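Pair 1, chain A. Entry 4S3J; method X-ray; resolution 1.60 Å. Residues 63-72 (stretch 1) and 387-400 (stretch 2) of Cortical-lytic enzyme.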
# COMPACT_ATOMS: atom_id res chain seq x y z
N LEU A 63 21.19 0.47 14.67
CA LEU A 63 21.36 1.90 14.49
C LEU A 63 21.05 2.28 13.05
O LEU A 63 20.46 3.31 12.79
CB LEU A 63 22.77 2.35 14.87
CG LEU A 63 23.11 2.38 16.36
CD1 LEU A 63 24.56 2.82 16.54
CD2 LEU A 63 22.17 3.31 17.15
N TYR A 64 21.43 1.42 12.12
CA TYR A 64 21.10 1.66 10.72
C TYR A 64 19.58 1.81 10.52
O TYR A 64 19.12 2.77 9.88
CB TYR A 64 21.64 0.53 9.84
CG TYR A 64 21.25 0.70 8.40
CD1 TYR A 64 21.91 1.59 7.58
CD2 TYR A 64 20.18 -0.01 7.88
CE1 TYR A 64 21.52 1.76 6.26
CE2 TYR A 64 19.79 0.15 6.58
CZ TYR A 64 20.47 1.03 5.77
OH TYR A 64 20.05 1.17 4.47
N ARG A 65 18.79 0.89 11.06
CA ARG A 65 17.33 0.95 10.89
C ARG A 65 16.77 2.23 11.50
O ARG A 65 15.94 2.91 10.91
CB ARG A 65 16.63 -0.26 11.51
CG ARG A 65 15.11 -0.19 11.38
CD ARG A 65 14.41 -1.34 12.10
NE ARG A 65 12.95 -1.20 12.08
CZ ARG A 65 12.16 -1.63 11.09
NH1 ARG A 65 12.70 -2.22 10.04
NH2 ARG A 65 10.83 -1.47 11.16
N ILE A 66 17.21 2.55 12.71
CA ILE A 66 16.67 3.71 13.40
C ILE A 66 17.01 5.00 12.63
O ILE A 66 16.18 5.92 12.56
CB ILE A 66 17.21 3.76 14.85
CG1 ILE A 66 16.74 2.53 15.62
CG2 ILE A 66 16.81 5.07 15.55
CD1 ILE A 66 17.55 2.25 16.89
N SER A 67 18.21 5.07 12.07
CA SER A 67 18.62 6.22 11.27
C SER A 67 17.75 6.32 10.01
O SER A 67 17.36 7.42 9.62
CB SER A 67 20.11 6.16 10.94
OG SER A 67 20.44 5.12 10.05
N GLN A 68 17.45 5.19 9.38
CA GLN A 68 16.57 5.22 8.21
C GLN A 68 15.18 5.69 8.61
O GLN A 68 14.59 6.54 7.95
CB GLN A 68 16.47 3.84 7.54
CG GLN A 68 17.71 3.41 6.79
CD GLN A 68 18.03 4.35 5.63
OE1 GLN A 68 17.16 4.67 4.82
NE2 GLN A 68 19.28 4.81 5.56
N THR A 69 14.66 5.15 9.71
CA THR A 69 13.33 5.50 10.14
C THR A 69 13.20 7.00 10.38
O THR A 69 12.25 7.61 9.90
CB THR A 69 12.95 4.74 11.43
OG1 THR A 69 12.84 3.34 11.15
CG2 THR A 69 11.62 5.25 12.02
N TYR A 70 14.16 7.59 11.09
CA TYR A 70 14.02 8.99 11.49
C TYR A 70 14.74 9.99 10.58
O TYR A 70 14.84 11.16 10.92
CB TYR A 70 14.48 9.15 12.95
CG TYR A 70 13.46 8.52 13.87
CD1 TYR A 70 12.26 9.16 14.12
CD2 TYR A 70 13.67 7.29 14.46
CE1 TYR A 70 11.27 8.58 14.92
CE2 TYR A 70 12.69 6.70 15.30
CZ TYR A 70 11.50 7.36 15.51
OH TYR A 70 10.52 6.79 16.32
N ASN A 71 15.14 9.53 9.40
CA ASN A 71 15.72 10.41 8.38
C ASN A 71 16.92 11.20 8.87
O ASN A 71 17.11 12.37 8.50
CB ASN A 71 14.67 11.39 7.88
CG ASN A 71 13.39 10.69 7.42
OD1 ASN A 71 13.44 9.72 6.66
ND2 ASN A 71 12.24 11.18 7.89
N VAL A 72 17.77 10.53 9.64
CA VAL A 72 18.99 11.11 10.22
C VAL A 72 20.23 10.35 9.74
O VAL A 72 20.22 9.13 9.70
CB VAL A 72 18.95 11.10 11.76
CG1 VAL A 72 17.78 11.91 12.27
CG2 VAL A 72 18.85 9.71 12.29
N ALA A 387 2.39 -1.78 12.13
CA ALA A 387 3.26 -0.62 12.09
C ALA A 387 4.73 -0.99 11.82
O ALA A 387 5.46 -0.22 11.16
CB ALA A 387 3.14 0.17 13.39
N ARG A 388 5.17 -2.13 12.34
CA ARG A 388 6.55 -2.56 12.16
C ARG A 388 6.86 -2.81 10.68
O ARG A 388 7.89 -2.32 10.18
CB ARG A 388 6.84 -3.83 12.96
CG ARG A 388 6.78 -3.60 14.48
CD ARG A 388 6.82 -4.89 15.27
NE ARG A 388 5.61 -5.70 15.07
CZ ARG A 388 5.32 -6.79 15.78
NH1 ARG A 388 6.13 -7.19 16.74
NH2 ARG A 388 4.20 -7.47 15.52
N SER A 389 6.01 -3.59 10.01
CA SER A 389 6.33 -3.98 8.64
C SER A 389 6.11 -2.80 7.70
O SER A 389 6.88 -2.62 6.75
CB SER A 389 5.54 -5.27 8.18
OG SER A 389 4.08 -5.33 8.19
N ILE A 390 5.14 -1.94 7.96
CA ILE A 390 4.99 -0.73 7.13
C ILE A 390 6.20 0.19 7.29
O ILE A 390 6.70 0.76 6.32
CB ILE A 390 3.68 0.03 7.45
CG1 ILE A 390 2.48 -0.78 6.95
CG2 ILE A 390 3.65 1.40 6.80
CD1 ILE A 390 2.38 -0.88 5.40
N GLN A 391 6.73 0.33 8.51
CA GLN A 391 7.96 1.11 8.68
C GLN A 391 9.12 0.50 7.89
O GLN A 391 9.90 1.23 7.26
CB GLN A 391 8.32 1.25 10.16
CG GLN A 391 9.50 2.18 10.43
CD GLN A 391 9.26 3.61 9.97
OE1 GLN A 391 8.39 4.31 10.50
NE2 GLN A 391 10.00 4.04 8.95
N SER A 392 9.24 -0.82 7.86
CA SER A 392 10.26 -1.47 7.04
C SER A 392 10.08 -1.15 5.57
O SER A 392 11.06 -0.93 4.86
CB SER A 392 10.24 -2.97 7.24
OG SER A 392 10.59 -3.27 8.59
N LYS A 393 8.84 -1.12 5.11
CA LYS A 393 8.55 -0.79 3.72
C LYS A 393 8.87 0.67 3.40
O LYS A 393 9.44 0.96 2.34
CB LYS A 393 7.09 -1.09 3.41
CG LYS A 393 6.77 -2.58 3.31
CD LYS A 393 7.37 -3.19 2.06
CE LYS A 393 7.14 -4.70 1.94
NZ LYS A 393 5.71 -5.10 1.86
N PHE A 394 8.55 1.59 4.31
CA PHE A 394 8.90 3.00 4.13
C PHE A 394 10.43 3.14 4.02
O PHE A 394 10.93 3.90 3.18
CB PHE A 394 8.39 3.86 5.29
CG PHE A 394 6.88 4.06 5.34
CD1 PHE A 394 6.05 3.78 4.24
CD2 PHE A 394 6.29 4.50 6.52
CE1 PHE A 394 4.68 4.00 4.32
CE2 PHE A 394 4.93 4.71 6.60
CZ PHE A 394 4.11 4.44 5.49
N ASN A 395 11.18 2.44 4.88
CA ASN A 395 12.65 2.51 4.84
C ASN A 395 13.20 1.93 3.52
O ASN A 395 14.18 2.43 2.97
CB ASN A 395 13.25 1.79 6.04
CG ASN A 395 13.01 2.53 7.34
OD1 ASN A 395 12.50 3.67 7.35
ND2 ASN A 395 13.36 1.89 8.44
N LEU A 396 12.55 0.88 3.01
CA LEU A 396 12.93 0.33 1.71
C LEU A 396 12.75 1.38 0.59
O LEU A 396 13.61 1.51 -0.30
CB LEU A 396 12.12 -0.92 1.41
CG LEU A 396 12.31 -1.55 0.03
CD1 LEU A 396 13.76 -2.02 -0.14
CD2 LEU A 396 11.36 -2.71 -0.17
N MET A 397 11.65 2.12 0.65
CA MET A 397 11.37 3.17 -0.34
C MET A 397 12.48 4.20 -0.31
O MET A 397 12.96 4.65 -1.35
CB MET A 397 10.03 3.84 -0.07
CG MET A 397 8.82 2.92 -0.27
SD MET A 397 7.29 3.67 0.36
CE MET A 397 7.26 5.21 -0.58
N LYS A 398 12.89 4.57 0.90
CA LYS A 398 13.96 5.55 1.06
C LYS A 398 15.27 5.04 0.46
O LYS A 398 15.95 5.77 -0.27
CB LYS A 398 14.16 5.88 2.55
CG LYS A 398 12.96 6.54 3.20
CD LYS A 398 13.15 6.72 4.68
CE LYS A 398 11.81 7.01 5.41
NZ LYS A 398 12.06 7.34 6.85
N GLU A 399 15.62 3.80 0.78
CA GLU A 399 16.87 3.22 0.30
C GLU A 399 16.89 3.15 -1.22
O GLU A 399 17.91 3.45 -1.84
CB GLU A 399 17.08 1.82 0.88
CG GLU A 399 17.30 1.77 2.37
CD GLU A 399 17.23 0.35 2.91
OE1 GLU A 399 16.46 -0.47 2.34
OE2 GLU A 399 17.92 0.03 3.89
N GLN A 400 15.76 2.77 -1.81
CA GLN A 400 15.68 2.55 -3.26
C GLN A 400 15.41 3.84 -4.03
O GLN A 400 15.59 3.88 -5.25
CB GLN A 400 14.61 1.51 -3.57
CG GLN A 400 14.93 0.13 -3.04
CD GLN A 400 16.14 -0.48 -3.73
OE1 GLN A 400 16.34 -0.30 -4.93
NE2 GLN A 400 16.96 -1.18 -2.96

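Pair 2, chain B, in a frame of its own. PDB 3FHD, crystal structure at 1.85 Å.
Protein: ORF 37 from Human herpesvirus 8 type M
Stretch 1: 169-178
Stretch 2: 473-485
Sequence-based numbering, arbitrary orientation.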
# COMPACT_ATOMS: atom_id res chain seq x y z
N LYS B 169 -7.50 0.99 -2.87
CA LYS B 169 -8.79 0.83 -3.57
C LYS B 169 -9.47 -0.50 -3.22
O LYS B 169 -10.57 -0.78 -3.69
CB LYS B 169 -8.59 0.85 -5.08
CG LYS B 169 -8.22 2.24 -5.64
CD LYS B 169 -8.06 2.16 -7.13
CE LYS B 169 -7.22 3.30 -7.61
NZ LYS B 169 -7.53 3.55 -9.05
N PHE B 170 -8.84 -1.32 -2.40
CA PHE B 170 -9.39 -2.68 -2.18
C PHE B 170 -10.79 -2.72 -1.48
O PHE B 170 -11.69 -3.46 -1.90
CB PHE B 170 -8.36 -3.60 -1.50
CG PHE B 170 -8.80 -5.05 -1.44
CD1 PHE B 170 -8.85 -5.80 -2.61
CD2 PHE B 170 -9.19 -5.62 -0.25
CE1 PHE B 170 -9.29 -7.16 -2.57
CE2 PHE B 170 -9.63 -6.97 -0.19
CZ PHE B 170 -9.68 -7.74 -1.36
N HIS B 171 -10.97 -1.93 -0.43
CA HIS B 171 -12.28 -1.80 0.19
C HIS B 171 -13.36 -1.36 -0.82
O HIS B 171 -14.43 -1.98 -0.87
CB HIS B 171 -12.23 -0.86 1.41
CG HIS B 171 -13.56 -0.67 2.07
ND1 HIS B 171 -14.33 0.45 1.90
CD2 HIS B 171 -14.27 -1.49 2.89
CE1 HIS B 171 -15.46 0.33 2.58
NE2 HIS B 171 -15.44 -0.84 3.19
N TRP B 172 -13.06 -0.34 -1.63
CA TRP B 172 -13.98 0.18 -2.67
C TRP B 172 -14.35 -0.96 -3.65
O TRP B 172 -15.55 -1.15 -3.98
CB TRP B 172 -13.36 1.41 -3.36
CG TRP B 172 -14.01 1.76 -4.65
CD1 TRP B 172 -15.14 2.52 -4.83
CD2 TRP B 172 -13.61 1.31 -5.94
NE1 TRP B 172 -15.48 2.56 -6.18
CE2 TRP B 172 -14.53 1.83 -6.87
CE3 TRP B 172 -12.54 0.49 -6.40
CZ2 TRP B 172 -14.42 1.59 -8.24
CZ3 TRP B 172 -12.42 0.27 -7.76
CH2 TRP B 172 -13.38 0.80 -8.66
N ALA B 173 -13.35 -1.74 -4.08
CA ALA B 173 -13.55 -2.81 -5.10
C ALA B 173 -14.43 -3.95 -4.55
O ALA B 173 -15.11 -4.65 -5.30
CB ALA B 173 -12.19 -3.36 -5.63
N VAL B 174 -14.42 -4.14 -3.23
CA VAL B 174 -15.25 -5.18 -2.63
C VAL B 174 -16.63 -4.65 -2.21
O VAL B 174 -17.67 -5.27 -2.48
CB VAL B 174 -14.54 -5.84 -1.41
CG1 VAL B 174 -15.55 -6.75 -0.65
CG2 VAL B 174 -13.35 -6.67 -1.86
N LYS B 175 -16.66 -3.51 -1.52
CA LYS B 175 -17.85 -3.10 -0.77
C LYS B 175 -18.62 -1.99 -1.45
O LYS B 175 -19.74 -1.67 -1.06
CB LYS B 175 -17.48 -2.64 0.65
CG LYS B 175 -17.08 -3.75 1.64
CD LYS B 175 -18.03 -4.96 1.57
CE LYS B 175 -18.33 -5.57 2.93
NZ LYS B 175 -18.49 -7.06 2.84
N GLN B 176 -18.00 -1.33 -2.43
CA GLN B 176 -18.60 -0.12 -2.94
C GLN B 176 -18.87 -0.18 -4.45
O GLN B 176 -20.04 -0.12 -4.86
CB GLN B 176 -17.76 1.12 -2.54
CG GLN B 176 -17.73 1.43 -1.04
CD GLN B 176 -16.86 2.65 -0.72
OE1 GLN B 176 -15.82 2.87 -1.32
NE2 GLN B 176 -17.32 3.48 0.22
N GLN B 177 -17.80 -0.29 -5.25
CA GLN B 177 -17.93 -0.48 -6.71
C GLN B 177 -18.65 0.68 -7.43
O GLN B 177 -19.22 0.51 -8.52
CB GLN B 177 -18.57 -1.86 -7.00
CG GLN B 177 -17.86 -3.02 -6.24
CD GLN B 177 -18.36 -4.41 -6.62
OE1 GLN B 177 -19.37 -4.56 -7.30
NE2 GLN B 177 -17.65 -5.44 -6.15
N ASN B 178 -18.62 1.86 -6.82
CA ASN B 178 -19.36 3.00 -7.36
C ASN B 178 -18.36 3.90 -8.07
O ASN B 178 -17.17 3.54 -8.20
CB ASN B 178 -20.09 3.75 -6.23
CG ASN B 178 -19.14 4.22 -5.12
OD1 ASN B 178 -17.93 4.31 -5.31
ND2 ASN B 178 -19.69 4.54 -3.97
N ARG B 473 -12.64 -15.13 0.19
CA ARG B 473 -13.94 -14.62 -0.30
C ARG B 473 -13.82 -13.18 -0.86
O ARG B 473 -14.34 -12.88 -1.93
CB ARG B 473 -15.00 -14.67 0.79
CG ARG B 473 -16.40 -14.49 0.17
CD ARG B 473 -17.47 -14.13 1.16
NE ARG B 473 -17.87 -15.27 1.98
CZ ARG B 473 -18.74 -15.18 2.98
NH1 ARG B 473 -19.30 -13.99 3.25
NH2 ARG B 473 -19.05 -16.25 3.70
N LEU B 474 -13.12 -12.33 -0.12
CA LEU B 474 -12.98 -10.91 -0.49
C LEU B 474 -12.17 -10.76 -1.79
O LEU B 474 -12.54 -9.96 -2.69
CB LEU B 474 -12.37 -10.11 0.67
CG LEU B 474 -13.22 -10.07 1.95
CD1 LEU B 474 -12.46 -9.36 3.09
CD2 LEU B 474 -14.59 -9.36 1.71
N LEU B 475 -11.09 -11.53 -1.92
CA LEU B 475 -10.26 -11.46 -3.17
C LEU B 475 -11.08 -11.97 -4.36
O LEU B 475 -11.02 -11.39 -5.44
CB LEU B 475 -8.96 -12.28 -3.04
CG LEU B 475 -7.87 -11.80 -2.08
CD1 LEU B 475 -6.83 -12.96 -1.79
CD2 LEU B 475 -7.19 -10.53 -2.62
N HIS B 476 -11.89 -13.02 -4.15
CA HIS B 476 -12.77 -13.50 -5.22
C HIS B 476 -13.79 -12.41 -5.69
O HIS B 476 -14.01 -12.23 -6.89
CB HIS B 476 -13.50 -14.78 -4.80
CG HIS B 476 -14.55 -15.22 -5.77
ND1 HIS B 476 -14.24 -15.90 -6.93
CD2 HIS B 476 -15.89 -15.02 -5.79
CE1 HIS B 476 -15.35 -16.15 -7.60
NE2 HIS B 476 -16.37 -15.63 -6.93
N GLN B 477 -14.44 -11.73 -4.75
CA GLN B 477 -15.40 -10.66 -5.09
C GLN B 477 -14.72 -9.53 -5.85
O GLN B 477 -15.24 -9.02 -6.87
CB GLN B 477 -16.05 -10.15 -3.80
CG GLN B 477 -16.78 -11.32 -3.07
CD GLN B 477 -17.60 -10.88 -1.88
OE1 GLN B 477 -17.65 -9.69 -1.54
NE2 GLN B 477 -18.30 -11.83 -1.26
N ALA B 478 -13.54 -9.14 -5.38
CA ALA B 478 -12.78 -8.07 -6.04
C ALA B 478 -12.34 -8.50 -7.45
O ALA B 478 -12.39 -7.70 -8.37
CB ALA B 478 -11.55 -7.67 -5.18
N ALA B 479 -11.92 -9.77 -7.62
CA ALA B 479 -11.50 -10.24 -8.95
C ALA B 479 -12.67 -10.31 -9.93
O ALA B 479 -12.51 -10.01 -11.12
CB ALA B 479 -10.82 -11.59 -8.87
N ASN B 480 -13.84 -10.73 -9.44
CA ASN B 480 -15.07 -10.72 -10.24
C ASN B 480 -15.41 -9.30 -10.71
O ASN B 480 -15.75 -9.11 -11.86
CB ASN B 480 -16.23 -11.34 -9.46
CG ASN B 480 -16.32 -12.85 -9.64
OD1 ASN B 480 -15.50 -13.46 -10.35
ND2 ASN B 480 -17.33 -13.46 -9.03
N PHE B 481 -15.30 -8.32 -9.81
CA PHE B 481 -15.57 -6.92 -10.14
C PHE B 481 -14.52 -6.42 -11.17
O PHE B 481 -14.90 -5.75 -12.11
CB PHE B 481 -15.62 -6.04 -8.88
CG PHE B 481 -15.69 -4.54 -9.16
CD1 PHE B 481 -16.77 -3.98 -9.85
CD2 PHE B 481 -14.70 -3.71 -8.67
CE1 PHE B 481 -16.83 -2.58 -10.10
CE2 PHE B 481 -14.72 -2.35 -8.89
CZ PHE B 481 -15.81 -1.76 -9.61
N TRP B 482 -13.24 -6.76 -10.99
CA TRP B 482 -12.22 -6.47 -12.03
C TRP B 482 -12.62 -7.02 -13.43
O TRP B 482 -12.54 -6.31 -14.44
CB TRP B 482 -10.83 -6.98 -11.61
CG TRP B 482 -9.73 -6.39 -12.46
CD1 TRP B 482 -8.97 -5.30 -12.16
CD2 TRP B 482 -9.32 -6.82 -13.77
NE1 TRP B 482 -8.07 -5.05 -13.18
CE2 TRP B 482 -8.24 -5.98 -14.16
CE3 TRP B 482 -9.71 -7.86 -14.62
CZ2 TRP B 482 -7.61 -6.11 -15.40
CZ3 TRP B 482 -9.05 -8.02 -15.83
CH2 TRP B 482 -8.01 -7.14 -16.22
N SER B 483 -13.06 -8.26 -13.47
CA SER B 483 -13.40 -8.92 -14.72
C SER B 483 -14.61 -8.27 -15.39
O SER B 483 -14.60 -8.03 -16.59
CB SER B 483 -13.68 -10.40 -14.45
OG SER B 483 -12.49 -10.94 -13.92
N ARG B 484 -15.64 -7.97 -14.60
CA ARG B 484 -16.80 -7.24 -15.13
C ARG B 484 -16.43 -5.86 -15.70
O ARG B 484 -16.89 -5.49 -16.78
CB ARG B 484 -17.87 -7.05 -14.06
CG ARG B 484 -18.62 -8.30 -13.69
CD ARG B 484 -19.91 -7.97 -12.91
NE ARG B 484 -19.71 -7.15 -11.70
CZ ARG B 484 -19.23 -7.60 -10.54
NH1 ARG B 484 -18.85 -8.87 -10.41
NH2 ARG B 484 -19.13 -6.77 -9.50
N SER B 485 -15.60 -5.12 -14.95
CA SER B 485 -15.15 -3.80 -15.32
C SER B 485 -14.27 -3.85 -16.58
O SER B 485 -14.42 -2.97 -17.43
CB SER B 485 -14.40 -3.14 -14.17
OG SER B 485 -15.21 -3.06 -13.01
O HOH W 1 -17.91 -8.38 -7.27

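Two helices that cross at nearly a right angle leave a small contact zone, and the same backbone arrangement can be filled with very different chemistry. In pair 1 the helix that begins stretch 1 crosses the helix at 387-400; in pair 2 a helix at 170-175 crosses the one at 473-485. Both crossings have a signed angle of 80°, with axes approaching to 9.3 Å in pair 1 and 8.4 Å in pair 2, and the central backbones superpose with an RMSD of 0.7 Å. The buried surface is also similar, 484 Å² against 519 Å². Matched positions include Arg A65 with Phe B170, Gln A68 with Ala B173, Thr A69 with Val B174, Gln A391 with Leu B474, Ser A392 with Leu B475, Asn A395 with Ala B478 and Lys A398 with Phe B481.

Pair 1 solves the problem with polar groups. Arg A65 starts sideways from its helix, but its extended chain brings the guanidinium to the second helix, where NH1 donates to OG of Ser A392 at 2.8 Å; a weak bond from NH2 reaches the backbone O of Arg A388 at 3.2 Å. At the matched position in pair 2, Phe B170 also starts sideways and turns its end inward, yet offers only carbon: its CE1 lies 3.5 Å from CB of Ala B478 and its CZ 3.9 Å from CD2 of Leu B475.

The centre of the crossing shows the same exchange. Asn A395 points toward the first helix, and its ND2 donates to OG1 of Thr A69 at 3.1 Å in an almost linear bond. Its OD1 accepts from NE2 of Gln A391 at 3.0 Å, so a neighbour one turn away on the same helix helps to hold the amide. In pair 2 the corresponding Val B174 and Ala B478 meet through CG2 and CB at 3.9 Å, while CG1 of Val B174 packs 3.6 Å from CD2 of Leu B474. The CA atoms of Val B174 and Ala B478 are the nearest across pair 2, at 5.1 Å.

A further divergence comes toward the C-terminal part of the first helix. Lys A398 extends its amine to the last turn, donating to the backbone O of Gln A68 at 2.9 Å and to OD1 of Asn A71 at 2.8 Å. Its counterpart, Phe B481, instead presents a ring, whose edge faces Trp B172 in an offset edge-to-face pair with centroids 5.2 Å apart. Gln B177, beyond the matched positions, lays its CG over the ring face, 3.8 Å from the centroid of Phe B481, while its NE2 donates to O of Ala B173 at 2.8 Å. A water joins NE2 of Gln B177 to O of Gln B477, giving pair 2 a polar margin beside its apolar centre. A shared backbone crossing thus leaves open both the chemistry and, in part, the partners of the side chains that fill it.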